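Local coordinates for uncharacterized protein TCIL3000_10_9440 (Trypanosoma congolense, PDB 5KMX) that is an insect-stage surface antigen of unknown function, a membrane protein whose bilobed ectodomain, described here, may act as a sensor, at residues N24-W29 with P54-E59; G31-E36 with V77-V82; T81-T86 with M169-D174; T157-A162 with R201-G206. All coordinates share one frame; numbering follows the deposited sequence.

Interaction 1. Residues N24-W29 with P54-E59; sequences NPIEKW and PTVYTE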
loop_
_atom_site.group_PDB
_atom_site.type_symbol
_atom_site.label_atom_id
_atom_site.label_comp_id
_atom_site.label_asym_id
_atom_site.label_seq_id
_atom_site.Cartn_x
_atom_site.Cartn_y
_atom_site.Cartn_z
ATOM N N ASN A 24 18.401 11.494 6.292
ATOM C CA ASN A 24 18.602 12.902 6.634
ATOM C C ASN A 24 17.860 13.887 5.723
ATOM O O ASN A 24 17.184 14.788 6.218
ATOM C CB ASN A 24 20.097 13.229 6.631
ATOM C CG ASN A 24 20.857 12.487 7.715
ATOM O OD1 ASN A 24 20.308 12.171 8.770
ATOM N ND2 ASN A 24 22.129 12.204 7.459
ATOM N N PRO A 25 17.986 13.730 4.393
ATOM C CA PRO A 25 17.268 14.664 3.515
ATOM C C PRO A 25 15.747 14.612 3.668
ATOM O O PRO A 25 15.081 15.627 3.469
ATOM C CB PRO A 25 17.681 14.215 2.105
ATOM C CG PRO A 25 18.246 12.843 2.272
ATOM C CD PRO A 25 18.859 12.825 3.627
ATOM N N ILE A 26 15.214 13.448 4.023
ATOM C CA ILE A 26 13.771 13.275 4.158
ATOM C C ILE A 26 13.240 14.033 5.374
ATOM O O ILE A 26 12.054 14.355 5.450
ATOM C CB ILE A 26 13.398 11.783 4.272
ATOM C CG1 ILE A 26 13.940 11.010 3.065
ATOM C CG2 ILE A 26 11.885 11.612 4.362
ATOM C CD1 ILE A 26 13.863 9.506 3.209
ATOM N N GLU A 27 14.127 14.329 6.320
ATOM C CA GLU A 27 13.765 15.116 7.495
ATOM C C GLU A 27 13.291 16.518 7.111
ATOM O O GLU A 27 12.687 17.222 7.922
ATOM C CB GLU A 27 14.953 15.219 8.454
ATOM C CG GLU A 27 15.511 13.877 8.917
ATOM C CD GLU A 27 14.576 13.137 9.859
ATOM O OE1 GLU A 27 13.575 13.736 10.304
ATOM O OE2 GLU A 27 14.846 11.952 10.154
ATOM N N LYS A 28 13.577 16.916 5.874
ATOM C CA LYS A 28 13.201 18.233 5.372
ATOM C C LYS A 28 11.870 18.218 4.624
ATOM O O LYS A 28 11.419 19.254 4.135
ATOM C CB LYS A 28 14.293 18.774 4.449
ATOM C CG LYS A 28 15.656 18.909 5.105
ATOM C CD LYS A 28 16.717 19.309 4.094
ATOM C CE LYS A 28 17.990 19.773 4.780
ATOM N NZ LYS A 28 19.023 20.197 3.796
ATOM N N TRP A 29 11.244 17.048 4.531
ATOM C CA TRP A 29 10.021 16.902 3.748
ATOM C C TRP A 29 8.782 17.399 4.491
ATOM O O TRP A 29 7.808 16.664 4.657
ATOM C CB TRP A 29 9.825 15.440 3.336
ATOM C CG TRP A 29 10.719 15.004 2.218
ATOM C CD1 TRP A 29 11.782 15.688 1.700
ATOM C CD2 TRP A 29 10.623 13.787 1.469
ATOM N NE1 TRP A 29 12.354 14.970 0.680
ATOM C CE2 TRP A 29 11.662 13.801 0.518
ATOM C CE3 TRP A 29 9.760 12.689 1.513
ATOM C CZ2 TRP A 29 11.861 12.754 -0.381
ATOM C CZ3 TRP A 29 9.961 11.653 0.620
ATOM C CH2 TRP A 29 11.002 11.693 -0.315
ATOM N N PRO A 54 15.832 1.853 10.093
ATOM C CA PRO A 54 15.150 3.148 10.011
ATOM C C PRO A 54 14.319 3.321 8.740
ATOM O O PRO A 54 14.858 3.205 7.641
ATOM C CB PRO A 54 16.307 4.145 10.030
ATOM C CG PRO A 54 17.420 3.417 9.362
ATOM C CD PRO A 54 17.262 1.968 9.746
ATOM N N THR A 55 13.028 3.598 8.899
ATOM C CA THR A 55 12.158 3.942 7.778
ATOM C C THR A 55 11.563 5.324 8.026
ATOM O O THR A 55 11.009 5.583 9.094
ATOM C CB THR A 55 11.029 2.906 7.575
ATOM O OG1 THR A 55 10.060 3.423 6.652
ATOM C CG2 THR A 55 10.339 2.572 8.894
ATOM N N VAL A 56 11.689 6.208 7.040
ATOM C CA VAL A 56 11.274 7.599 7.203
ATOM C C VAL A 56 10.376 8.066 6.061
ATOM O O VAL A 56 10.662 7.831 4.887
ATOM C CB VAL A 56 12.495 8.534 7.299
ATOM C CG1 VAL A 56 12.053 9.967 7.574
ATOM C CG2 VAL A 56 13.438 8.055 8.392
ATOM N N TYR A 57 9.293 8.744 6.431
ATOM C CA TYR A 57 8.342 9.280 5.470
ATOM C C TYR A 57 7.647 10.502 6.058
ATOM O O TYR A 57 7.644 10.694 7.275
ATOM C CB TYR A 57 7.310 8.218 5.089
ATOM C CG TYR A 57 6.495 7.714 6.260
ATOM C CD1 TYR A 57 5.356 8.390 6.681
ATOM C CD2 TYR A 57 6.862 6.563 6.946
ATOM C CE1 TYR A 57 4.610 7.936 7.751
ATOM C CE2 TYR A 57 6.120 6.100 8.017
ATOM C CZ TYR A 57 4.996 6.791 8.414
ATOM O OH TYR A 57 4.252 6.336 9.478
ATOM N N THR A 58 7.068 11.327 5.192
ATOM C CA THR A 58 6.257 12.458 5.627
ATOM C C THR A 58 4.791 12.116 5.368
ATOM O O THR A 58 4.475 11.442 4.387
ATOM C CB THR A 58 6.652 13.761 4.898
ATOM O OG1 THR A 58 5.958 14.872 5.478
ATOM C CG2 THR A 58 6.332 13.675 3.415
ATOM N N GLU A 59 3.902 12.569 6.247
ATOM C CA GLU A 59 2.506 12.143 6.186
ATOM C C GLU A 59 1.515 13.193 6.672
ATOM O O GLU A 59 1.889 14.202 7.272
ATOM C CB GLU A 59 2.319 10.857 7.003
ATOM C CG GLU A 59 2.617 10.997 8.499
ATOM C CD GLU A 59 1.489 11.655 9.283
ATOM O OE1 GLU A 59 1.789 12.415 10.228
ATOM O OE2 GLU A 59 0.305 11.411 8.963
#
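The turn holding I26 and W29 lies beside the extended strand of V56 and T58, with the CA atoms of I26 and Y57 6.9 Å from each other and those of W29 and T58 6.1 Å; here the curled mixed sheet of this lobe is covered by a connection outside the sheet. Residues 24-27 take helical backbone angles without forming a regular helix; three short-range hydrogen bonds, from the amides of E27, K28 and W29 to the carbonyls of N24, P25 and I26, wind the segment tightly. V56 and T58 point toward the turn, whereas T55, Y57 and E59 point away from it.

The apolar half of the contact is I26 against V56. With CG2 anti to its backbone N, I26 lays this methyl against V56 CG1 at 3.6 Å, the two side chains running past one another head to tail. The same CG2 lies over the rim of the W29 indole, 3.6 Å above its plane, while T58 CG2 meets that ring at its edge. W29 is gripped further by L202 from the neighbouring strand and by an edge-to-face meeting with Y170. E27 adds only its carboxylate tip near V56.

The polar half is one hydrogen bond. T58 holds OG1 anti to its backbone N (chi1 -172°), beside its carbonyl carbon, and from there the hydroxyl donates to W29 O at 2.7 Å, with a C=O...OG1 angle of 168°.

Interaction 2. Residues G31-E36 with V77-V82; sequences GRFNTE and VNINTV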
loop_
_atom_site.group_PDB
_atom_site.type_symbol
_atom_site.label_atom_id
_atom_site.label_comp_id
_atom_site.label_asym_id
_atom_site.label_seq_id
_atom_site.Cartn_x
_atom_site.Cartn_y
_atom_site.Cartn_z
ATOM N N GLY A 31 5.659 20.373 4.506
ATOM C CA GLY A 31 4.839 20.950 3.461
ATOM C C GLY A 31 3.379 20.649 3.708
ATOM O O GLY A 31 2.920 20.680 4.849
ATOM N N ARG A 32 2.649 20.349 2.638
ATOM C CA ARG A 32 1.229 20.054 2.759
ATOM C C ARG A 32 0.743 19.011 1.758
ATOM O O ARG A 32 1.188 18.973 0.609
ATOM C CB ARG A 32 0.413 21.335 2.591
ATOM C CG ARG A 32 0.624 22.344 3.704
ATOM C CD ARG A 32 -0.285 23.548 3.558
ATOM N NE ARG A 32 -0.221 24.408 4.737
ATOM C CZ ARG A 32 -0.631 25.672 4.769
ATOM N NH1 ARG A 32 -1.131 26.243 3.681
ATOM N NH2 ARG A 32 -0.532 26.372 5.891
ATOM N N PHE A 33 -0.157 18.155 2.230
ATOM C CA PHE A 33 -0.969 17.308 1.369
ATOM C C PHE A 33 -2.349 17.948 1.306
ATOM O O PHE A 33 -3.065 17.969 2.308
ATOM C CB PHE A 33 -1.048 15.876 1.906
ATOM C CG PHE A 33 0.263 15.141 1.871
ATOM C CD1 PHE A 33 0.689 14.515 0.711
ATOM C CD2 PHE A 33 1.067 15.073 2.997
ATOM C CE1 PHE A 33 1.893 13.836 0.674
ATOM C CE2 PHE A 33 2.272 14.394 2.966
ATOM C CZ PHE A 33 2.684 13.775 1.803
ATOM N N ASN A 34 -2.713 18.476 0.140
ATOM C CA ASN A 34 -3.908 19.307 0.005
ATOM C C ASN A 34 -3.871 20.472 0.998
ATOM O O ASN A 34 -3.058 21.382 0.853
ATOM C CB ASN A 34 -5.178 18.472 0.199
ATOM C CG ASN A 34 -5.481 17.585 -0.989
ATOM O OD1 ASN A 34 -4.795 17.634 -2.010
ATOM N ND2 ASN A 34 -6.515 16.762 -0.861
ATOM N N THR A 35 -4.738 20.430 2.007
ATOM C CA THR A 35 -4.875 21.517 2.973
ATOM C C THR A 35 -4.011 21.277 4.211
ATOM O O THR A 35 -3.528 22.218 4.839
ATOM C CB THR A 35 -6.361 21.682 3.392
ATOM O OG1 THR A 35 -7.010 22.590 2.495
ATOM C CG2 THR A 35 -6.499 22.209 4.820
ATOM N N GLU A 36 -3.808 20.006 4.539
ATOM C CA GLU A 36 -3.223 19.616 5.815
ATOM C C GLU A 36 -1.701 19.722 5.823
ATOM O O GLU A 36 -1.047 19.412 4.829
ATOM C CB GLU A 36 -3.640 18.182 6.152
ATOM C CG GLU A 36 -5.123 17.904 5.948
ATOM C CD GLU A 36 -6.011 18.742 6.852
ATOM O OE1 GLU A 36 -7.210 18.894 6.534
ATOM O OE2 GLU A 36 -5.513 19.242 7.884
ATOM N N VAL A 77 0.366 17.246 -3.821
ATOM C CA VAL A 77 1.553 17.064 -2.993
ATOM C C VAL A 77 2.497 18.256 -3.116
ATOM O O VAL A 77 3.148 18.437 -4.144
ATOM C CB VAL A 77 2.306 15.776 -3.376
ATOM C CG1 VAL A 77 3.485 15.541 -2.436
ATOM C CG2 VAL A 77 1.361 14.582 -3.344
ATOM N N ASN A 78 2.563 19.056 -2.056
ATOM C CA ASN A 78 3.456 20.208 -1.997
ATOM C C ASN A 78 4.451 20.073 -0.849
ATOM O O ASN A 78 4.318 20.731 0.184
ATOM C CB ASN A 78 2.650 21.500 -1.845
ATOM C CG ASN A 78 1.937 21.895 -3.125
ATOM O OD1 ASN A 78 2.554 22.003 -4.185
ATOM N ND2 ASN A 78 0.627 22.107 -3.035
ATOM N N ILE A 79 5.447 19.213 -1.045
ATOM C CA ILE A 79 6.451 18.927 -0.027
ATOM C C ILE A 79 7.801 19.525 -0.421
ATOM O O ILE A 79 8.197 19.460 -1.585
ATOM C CB ILE A 79 6.602 17.406 0.187
ATOM C CG1 ILE A 79 5.271 16.790 0.629
ATOM C CG2 ILE A 79 7.692 17.108 1.207
ATOM C CD1 ILE A 79 4.729 17.337 1.940
ATOM N N ASN A 80 8.506 20.092 0.555
ATOM C CA ASN A 80 9.782 20.751 0.299
ATOM C C ASN A 80 10.811 19.814 -0.324
ATOM O O ASN A 80 10.901 18.646 0.051
ATOM C CB ASN A 80 10.343 21.337 1.596
ATOM C CG ASN A 80 9.359 22.255 2.295
ATOM O OD1 ASN A 80 9.207 22.205 3.515
ATOM N ND2 ASN A 80 8.675 23.089 1.522
ATOM N N THR A 81 11.577 20.342 -1.276
ATOM C CA THR A 81 12.602 19.586 -2.003
ATOM C C THR A 81 12.009 18.563 -2.972
ATOM O O THR A 81 12.743 17.896 -3.703
ATOM C CB THR A 81 13.564 18.842 -1.048
ATOM O OG1 THR A 81 12.863 17.806 -0.346
ATOM C CG2 THR A 81 14.189 19.806 -0.051
ATOM N N VAL A 82 10.684 18.439 -2.974
ATOM C CA VAL A 82 9.991 17.527 -3.877
ATOM C C VAL A 82 9.216 18.323 -4.915
ATOM O O VAL A 82 8.346 19.119 -4.564
ATOM C CB VAL A 82 9.017 16.604 -3.119
ATOM C CG1 VAL A 82 8.416 15.568 -4.058
ATOM C CG2 VAL A 82 9.720 15.921 -1.957
#
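An antiparallel β pairing within the mixed sheet sets G31, R32 and F33 against I79, N78 and V77, the axes of 31-33 and 77-79 lying 4.6 Å apart. R32 and N78 form the hydrogen-bonded pair, each amide donating to the other's carbonyl at 3.0 Å; G31-I79 and F33-V77 are non-hydrogen-bonded pairs. N78 N comes almost straight at R32 O, whereas R32 N sits above the carbonyl plane of N78 O, 47° out of it. G31 CA comes within 3.3 Å of N78 O as a CA-H...O contact, and its backbone angles and this closeness leave no place for a CB.

F33 carries the apolar side. Its ring lies alongside V77, with CE1 3.9 Å from V77 CG1, and I79 CD1 covers one face, 4.0 Å from CE2. Bent at both torsions (chi1 -60°, chi2 -61°), I79 brings that methyl back to G31 CA. On the other side of the sheet, R32 turns its NE to N37.

A type II' turn from F33 to E36 leads into strand 36-45. Beneath the F33 and I79 side chains lie A38 of that strand and L202 of strand 197-204, with A60 and L62 of strand 53-63 also touching F33.

Interaction 3. Residues T81-T86 with M169-D174; sequences TVQPFT and MYRESD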
loop_
_atom_site.group_PDB
_atom_site.type_symbol
_atom_site.label_atom_id
_atom_site.label_comp_id
_atom_site.label_asym_id
_atom_site.label_seq_id
_atom_site.Cartn_x
_atom_site.Cartn_y
_atom_site.Cartn_z
ATOM N N THR A 81 11.577 20.342 -1.276
ATOM C CA THR A 81 12.602 19.586 -2.003
ATOM C C THR A 81 12.009 18.563 -2.972
ATOM O O THR A 81 12.743 17.896 -3.703
ATOM C CB THR A 81 13.564 18.842 -1.048
ATOM O OG1 THR A 81 12.863 17.806 -0.346
ATOM C CG2 THR A 81 14.189 19.806 -0.051
ATOM N N VAL A 82 10.684 18.439 -2.974
ATOM C CA VAL A 82 9.991 17.527 -3.877
ATOM C C VAL A 82 9.216 18.323 -4.915
ATOM O O VAL A 82 8.346 19.119 -4.564
ATOM C CB VAL A 82 9.017 16.604 -3.119
ATOM C CG1 VAL A 82 8.416 15.568 -4.058
ATOM C CG2 VAL A 82 9.720 15.921 -1.957
ATOM N N GLN A 83 9.536 18.116 -6.188
ATOM C CA GLN A 83 8.798 18.765 -7.261
ATOM C C GLN A 83 7.328 18.383 -7.135
ATOM O O GLN A 83 6.990 17.200 -7.199
ATOM C CB GLN A 83 9.355 18.366 -8.627
ATOM C CG GLN A 83 10.767 18.881 -8.889
ATOM C CD GLN A 83 11.339 18.434 -10.226
ATOM O OE1 GLN A 83 12.525 18.625 -10.493
ATOM N NE2 GLN A 83 10.499 17.839 -11.073
ATOM N N PRO A 84 6.446 19.382 -6.956
ATOM C CA PRO A 84 5.054 19.062 -6.623
ATOM C C PRO A 84 4.335 18.294 -7.722
ATOM O O PRO A 84 4.708 18.384 -8.890
ATOM C CB PRO A 84 4.421 20.443 -6.411
ATOM C CG PRO A 84 5.234 21.357 -7.254
ATOM C CD PRO A 84 6.639 20.831 -7.149
ATOM N N PHE A 85 3.317 17.535 -7.332
ATOM C CA PHE A 85 2.539 16.747 -8.275
ATOM C C PHE A 85 1.164 16.454 -7.697
ATOM O O PHE A 85 0.917 16.690 -6.515
ATOM C CB PHE A 85 3.265 15.443 -8.620
ATOM C CG PHE A 85 3.446 14.514 -7.451
ATOM C CD1 PHE A 85 4.492 14.693 -6.559
ATOM C CD2 PHE A 85 2.579 13.451 -7.254
ATOM C CE1 PHE A 85 4.664 13.833 -5.488
ATOM C CE2 PHE A 85 2.744 12.590 -6.182
ATOM C CZ PHE A 85 3.789 12.781 -5.299
ATOM N N THR A 86 0.271 15.956 -8.546
ATOM C CA THR A 86 -1.074 15.582 -8.129
ATOM C C THR A 86 -1.265 14.087 -8.330
ATOM O O THR A 86 -0.730 13.512 -9.276
ATOM C CB THR A 86 -2.153 16.345 -8.923
ATOM O OG1 THR A 86 -1.877 17.750 -8.885
ATOM C CG2 THR A 86 -3.537 16.085 -8.340
ATOM N N MET A 169 17.089 17.524 -4.933
ATOM C CA MET A 169 15.697 17.632 -5.358
ATOM C C MET A 169 15.079 16.260 -5.593
ATOM O O MET A 169 15.782 15.296 -5.892
ATOM C CB MET A 169 15.595 18.463 -6.635
ATOM C CG MET A 169 15.699 19.960 -6.417
ATOM S SD MET A 169 16.021 20.860 -7.949
ATOM C CE MET A 169 14.899 20.031 -9.080
ATOM N N TYR A 170 13.758 16.188 -5.466
ATOM C CA TYR A 170 13.027 14.946 -5.687
ATOM C C TYR A 170 11.872 15.162 -6.656
ATOM O O TYR A 170 11.541 16.291 -7.017
ATOM C CB TYR A 170 12.506 14.381 -4.363
ATOM C CG TYR A 170 13.603 13.980 -3.402
ATOM C CD1 TYR A 170 14.134 12.698 -3.419
ATOM C CD2 TYR A 170 14.109 14.885 -2.479
ATOM C CE1 TYR A 170 15.139 12.328 -2.548
ATOM C CE2 TYR A 170 15.113 14.523 -1.600
ATOM C CZ TYR A 170 15.626 13.243 -1.639
ATOM O OH TYR A 170 16.625 12.878 -0.767
ATOM N N ARG A 171 11.266 14.056 -7.066
ATOM C CA ARG A 171 10.202 14.061 -8.057
ATOM C C ARG A 171 9.488 12.721 -7.947
ATOM O O ARG A 171 10.128 11.712 -7.645
ATOM C CB ARG A 171 10.783 14.296 -9.454
ATOM C CG ARG A 171 9.876 13.937 -10.621
ATOM C CD ARG A 171 10.662 13.958 -11.924
ATOM N NE ARG A 171 10.199 12.934 -12.860
ATOM C CZ ARG A 171 10.979 12.299 -13.733
ATOM N NH1 ARG A 171 12.277 12.568 -13.803
ATOM N NH2 ARG A 171 10.459 11.383 -14.537
ATOM N N GLU A 172 8.176 12.699 -8.172
ATOM C CA GLU A 172 7.407 11.478 -7.951
ATOM C C GLU A 172 7.946 10.345 -8.818
ATOM O O GLU A 172 8.238 10.529 -10.001
ATOM C CB GLU A 172 5.911 11.701 -8.216
ATOM C CG GLU A 172 5.467 11.670 -9.678
ATOM C CD GLU A 172 3.952 11.618 -9.816
ATOM O OE1 GLU A 172 3.387 12.483 -10.521
ATOM O OE2 GLU A 172 3.327 10.710 -9.223
ATOM N N SER A 173 8.091 9.177 -8.206
ATOM C CA SER A 173 8.669 8.024 -8.876
ATOM C C SER A 173 7.734 7.475 -9.944
ATOM O O SER A 173 6.554 7.238 -9.688
ATOM C CB SER A 173 8.995 6.931 -7.858
ATOM O OG SER A 173 9.444 5.753 -8.501
ATOM N N ASP A 174 8.271 7.271 -11.142
ATOM C CA ASP A 174 7.506 6.673 -12.227
ATOM C C ASP A 174 7.327 5.179 -11.991
ATOM O O ASP A 174 6.234 4.641 -12.167
ATOM C CB ASP A 174 8.199 6.913 -13.570
ATOM C CG ASP A 174 8.126 8.361 -14.016
ATOM O OD1 ASP A 174 7.086 9.010 -13.779
ATOM O OD2 ASP A 174 9.113 8.849 -14.607
HETATM O O HOH W 1 7.225 15.310 -8.665
#
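Q83, Y170 and E172 bury the most surface where the chain leading into strand 85-100 runs alongside strand 169-172, a single β-bridge of V82 with Y170 at the margin of the mixed sheet. Y170 is gripped through its backbone on both sides: its N donates to T81 O at 2.7 Å, and its O receives Q83 N at 2.8 Å in a nearly straight bond (172° at the hydrogen). The latter donor stands above the carbonyl plane. T81 O also lies at the edge of the Y170 ring, and V82 CG2 packs on Y170 CB.

Q83 reaches across in an extended chain, laying CB and CG over Y170 O. Its amide end passes at a slant between M169 and R171, with NE2 3.9 Å from R171 CB. The R171 guanidinium leads off to a salt bridge with D174.

A water between the two backbones accepts from E172 N. E172 lies across the F85 ring, its chi1 of 80° placing CG between its backbone N and carbonyl carbon. The carboxylate carbon CD sits 3.4 Å from F85 CD2, and CB stands over the middle of the ring, 3.5 Å from the centroid and 5° off its normal, a CH-pi contact.

Interaction 4. Residues T157-A162 with R201-G206; sequences TLYLVA and RLYSEG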
loop_
_atom_site.group_PDB
_atom_site.type_symbol
_atom_site.label_atom_id
_atom_site.label_comp_id
_atom_site.label_asym_id
_atom_site.label_seq_id
_atom_site.Cartn_x
_atom_site.Cartn_y
_atom_site.Cartn_z
ATOM N N THR A 157 -5.264 4.094 3.599
ATOM C CA THR A 157 -3.904 4.620 3.637
ATOM C C THR A 157 -3.309 4.692 2.232
ATOM O O THR A 157 -3.374 3.724 1.472
ATOM C CB THR A 157 -2.997 3.758 4.532
ATOM O OG1 THR A 157 -3.614 3.587 5.814
ATOM C CG2 THR A 157 -1.639 4.417 4.711
ATOM N N LEU A 158 -2.729 5.844 1.903
ATOM C CA LEU A 158 -2.189 6.102 0.572
ATOM C C LEU A 158 -0.678 6.316 0.621
ATOM O O LEU A 158 -0.198 7.247 1.269
ATOM C CB LEU A 158 -2.869 7.327 -0.045
ATOM C CG LEU A 158 -2.488 7.667 -1.488
ATOM C CD1 LEU A 158 -3.001 6.603 -2.445
ATOM C CD2 LEU A 158 -3.018 9.040 -1.871
ATOM N N TYR A 159 0.061 5.453 -0.072
ATOM C CA TYR A 159 1.519 5.538 -0.111
ATOM C C TYR A 159 1.999 6.148 -1.426
ATOM O O TYR A 159 1.627 5.687 -2.505
ATOM C CB TYR A 159 2.148 4.154 0.066
ATOM C CG TYR A 159 1.649 3.385 1.270
ATOM C CD1 TYR A 159 0.406 2.770 1.259
ATOM C CD2 TYR A 159 2.431 3.260 2.411
ATOM C CE1 TYR A 159 -0.052 2.066 2.351
ATOM C CE2 TYR A 159 1.981 2.554 3.508
ATOM C CZ TYR A 159 0.740 1.958 3.473
ATOM O OH TYR A 159 0.284 1.251 4.562
ATOM N N LEU A 160 2.831 7.182 -1.323
ATOM C CA LEU A 160 3.429 7.822 -2.490
ATOM C C LEU A 160 4.948 7.722 -2.402
ATOM O O LEU A 160 5.503 7.640 -1.306
ATOM C CB LEU A 160 2.991 9.284 -2.587
ATOM C CG LEU A 160 1.477 9.517 -2.575
ATOM C CD1 LEU A 160 1.162 11.003 -2.531
ATOM C CD2 LEU A 160 0.817 8.863 -3.780
ATOM N N VAL A 161 5.610 7.729 -3.556
ATOM C CA VAL A 161 7.063 7.602 -3.611
ATOM C C VAL A 161 7.687 8.691 -4.480
ATOM O O VAL A 161 7.291 8.885 -5.630
ATOM C CB VAL A 161 7.487 6.226 -4.159
ATOM C CG1 VAL A 161 9.005 6.087 -4.141
ATOM C CG2 VAL A 161 6.840 5.115 -3.352
ATOM N N ALA A 162 8.668 9.390 -3.918
ATOM C CA ALA A 162 9.410 10.411 -4.647
ATOM C C ALA A 162 10.824 9.929 -4.949
ATOM O O ALA A 162 11.593 9.625 -4.038
ATOM C CB ALA A 162 9.451 11.706 -3.856
ATOM N N ARG A 201 0.928 9.210 2.796
ATOM C CA ARG A 201 2.340 9.070 3.134
ATOM C C ARG A 201 3.217 9.186 1.891
ATOM O O ARG A 201 2.895 8.627 0.843
ATOM C CB ARG A 201 2.587 7.731 3.833
ATOM C CG ARG A 201 2.004 7.661 5.237
ATOM C CD ARG A 201 1.497 6.278 5.598
ATOM N NE ARG A 201 2.573 5.335 5.899
ATOM C CZ ARG A 201 2.516 4.406 6.853
ATOM N NH1 ARG A 201 3.545 3.595 7.047
ATOM N NH2 ARG A 201 1.439 4.284 7.621
ATOM N N LEU A 202 4.322 9.919 2.017
ATOM C CA LEU A 202 5.278 10.086 0.926
ATOM C C LEU A 202 6.635 9.509 1.313
ATOM O O LEU A 202 7.231 9.921 2.308
ATOM C CB LEU A 202 5.417 11.565 0.556
ATOM C CG LEU A 202 6.459 11.911 -0.513
ATOM C CD1 LEU A 202 6.104 11.265 -1.842
ATOM C CD2 LEU A 202 6.595 13.421 -0.665
ATOM N N TYR A 203 7.115 8.561 0.512
ATOM C CA TYR A 203 8.385 7.886 0.764
ATOM C C TYR A 203 9.454 8.285 -0.245
ATOM O O TYR A 203 9.149 8.796 -1.322
ATOM C CB TYR A 203 8.200 6.366 0.714
ATOM C CG TYR A 203 7.555 5.759 1.939
ATOM C CD1 TYR A 203 6.179 5.799 2.117
ATOM C CD2 TYR A 203 8.324 5.130 2.911
ATOM C CE1 TYR A 203 5.587 5.236 3.236
ATOM C CE2 TYR A 203 7.742 4.567 4.028
ATOM C CZ TYR A 203 6.374 4.622 4.187
ATOM O OH TYR A 203 5.792 4.061 5.300
ATOM N N SER A 204 10.710 8.051 0.116
ATOM C CA SER A 204 11.809 8.099 -0.839
ATOM C C SER A 204 11.962 6.707 -1.443
ATOM O O SER A 204 11.601 5.715 -0.811
ATOM C CB SER A 204 13.106 8.544 -0.164
ATOM O OG SER A 204 13.599 7.537 0.702
ATOM N N GLU A 205 12.483 6.630 -2.663
ATOM C CA GLU A 205 12.645 5.346 -3.340
ATOM C C GLU A 205 13.562 4.402 -2.570
ATOM O O GLU A 205 13.347 3.192 -2.555
ATOM C CB GLU A 205 13.199 5.546 -4.751
ATOM C CG GLU A 205 12.152 5.914 -5.786
ATOM C CD GLU A 205 12.713 5.942 -7.195
ATOM O OE1 GLU A 205 13.888 5.558 -7.378
ATOM O OE2 GLU A 205 11.978 6.343 -8.121
ATOM N N GLY A 206 14.585 4.962 -1.935
ATOM C CA GLY A 206 15.591 4.163 -1.261
ATOM C C GLY A 206 15.187 3.703 0.128
ATOM O O GLY A 206 16.000 3.132 0.855
#
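L160 and Y203 lie at the middle of a tightly bonded parallel strand pair, residues 157-162 beside 201-204, with axes 4.3 Å apart and N-to-C directions 34° from one another. Successive bonds zigzag between the backbones: R201 N to L158 O at 2.7 Å, L160 N to R201 O, Y203 N to L160 O at 2.6 Å, and A162 N to Y203 O, the last with 174° at the hydrogen. R201 and Y203 thus each bond through both N and O. CA-H...O contacts from L202 and V161 fill in between them.

One face is closely apolar. L202 holds CG anti to its backbone N and brings CD1 between L160 CB, at 3.8 Å, and A162 CB, at 3.9 Å; I79 and T58 of other strands cover L202 further.

The opposite face is more polar and reaches the partly exposed R201 and Y159. The bent R201 chain passes T157 CG2 and lays its guanidinium beside the Y159 ring, the planes 52° apart, with Y159 CE2 over one guanidinium face and 3.7 Å from NE. NH1 donates in its own plane to Y203 OH at 2.9 Å, which helps fix the rotation of the guanidinium, and Y57 makes a cation-pi contact with it. Y203 CE1 meets Y159 at the ring edge.

Pairing slackens at the C-terminal end, where E205 N to A162 O is weak at 3.4 Å. E205 packs CG on V161 CG1 and sends OE2 to S173. The pairing as a whole is the regular parallel kind found between neighbouring strands in a mixed β-sheet, here strands 145-165 and 197-204, which otherwise pair with antiparallel neighbours.

All four contacts reach the same mixed sheet, but they differ in depth and chemistry. Interactions 1 and 4 are buried; interactions 2 and 3 are only partly so. Interaction 4 relies on continuous backbone pairing, interaction 2 on two backbone bonds, and interaction 3 on a single bridge with side-chain packing beside it, whereas interaction 1 has one side-chain bond and otherwise packs by shape. L202 of interaction 4 touches F33 and I79 of interaction 2, and its N lies 2.8 Å from T58 O of interaction 1. Interactions 2 and 3 share T81 and V82, and W29 of interaction 1 packs on both residues. S173 joins interaction 3 to E205 of interaction 4.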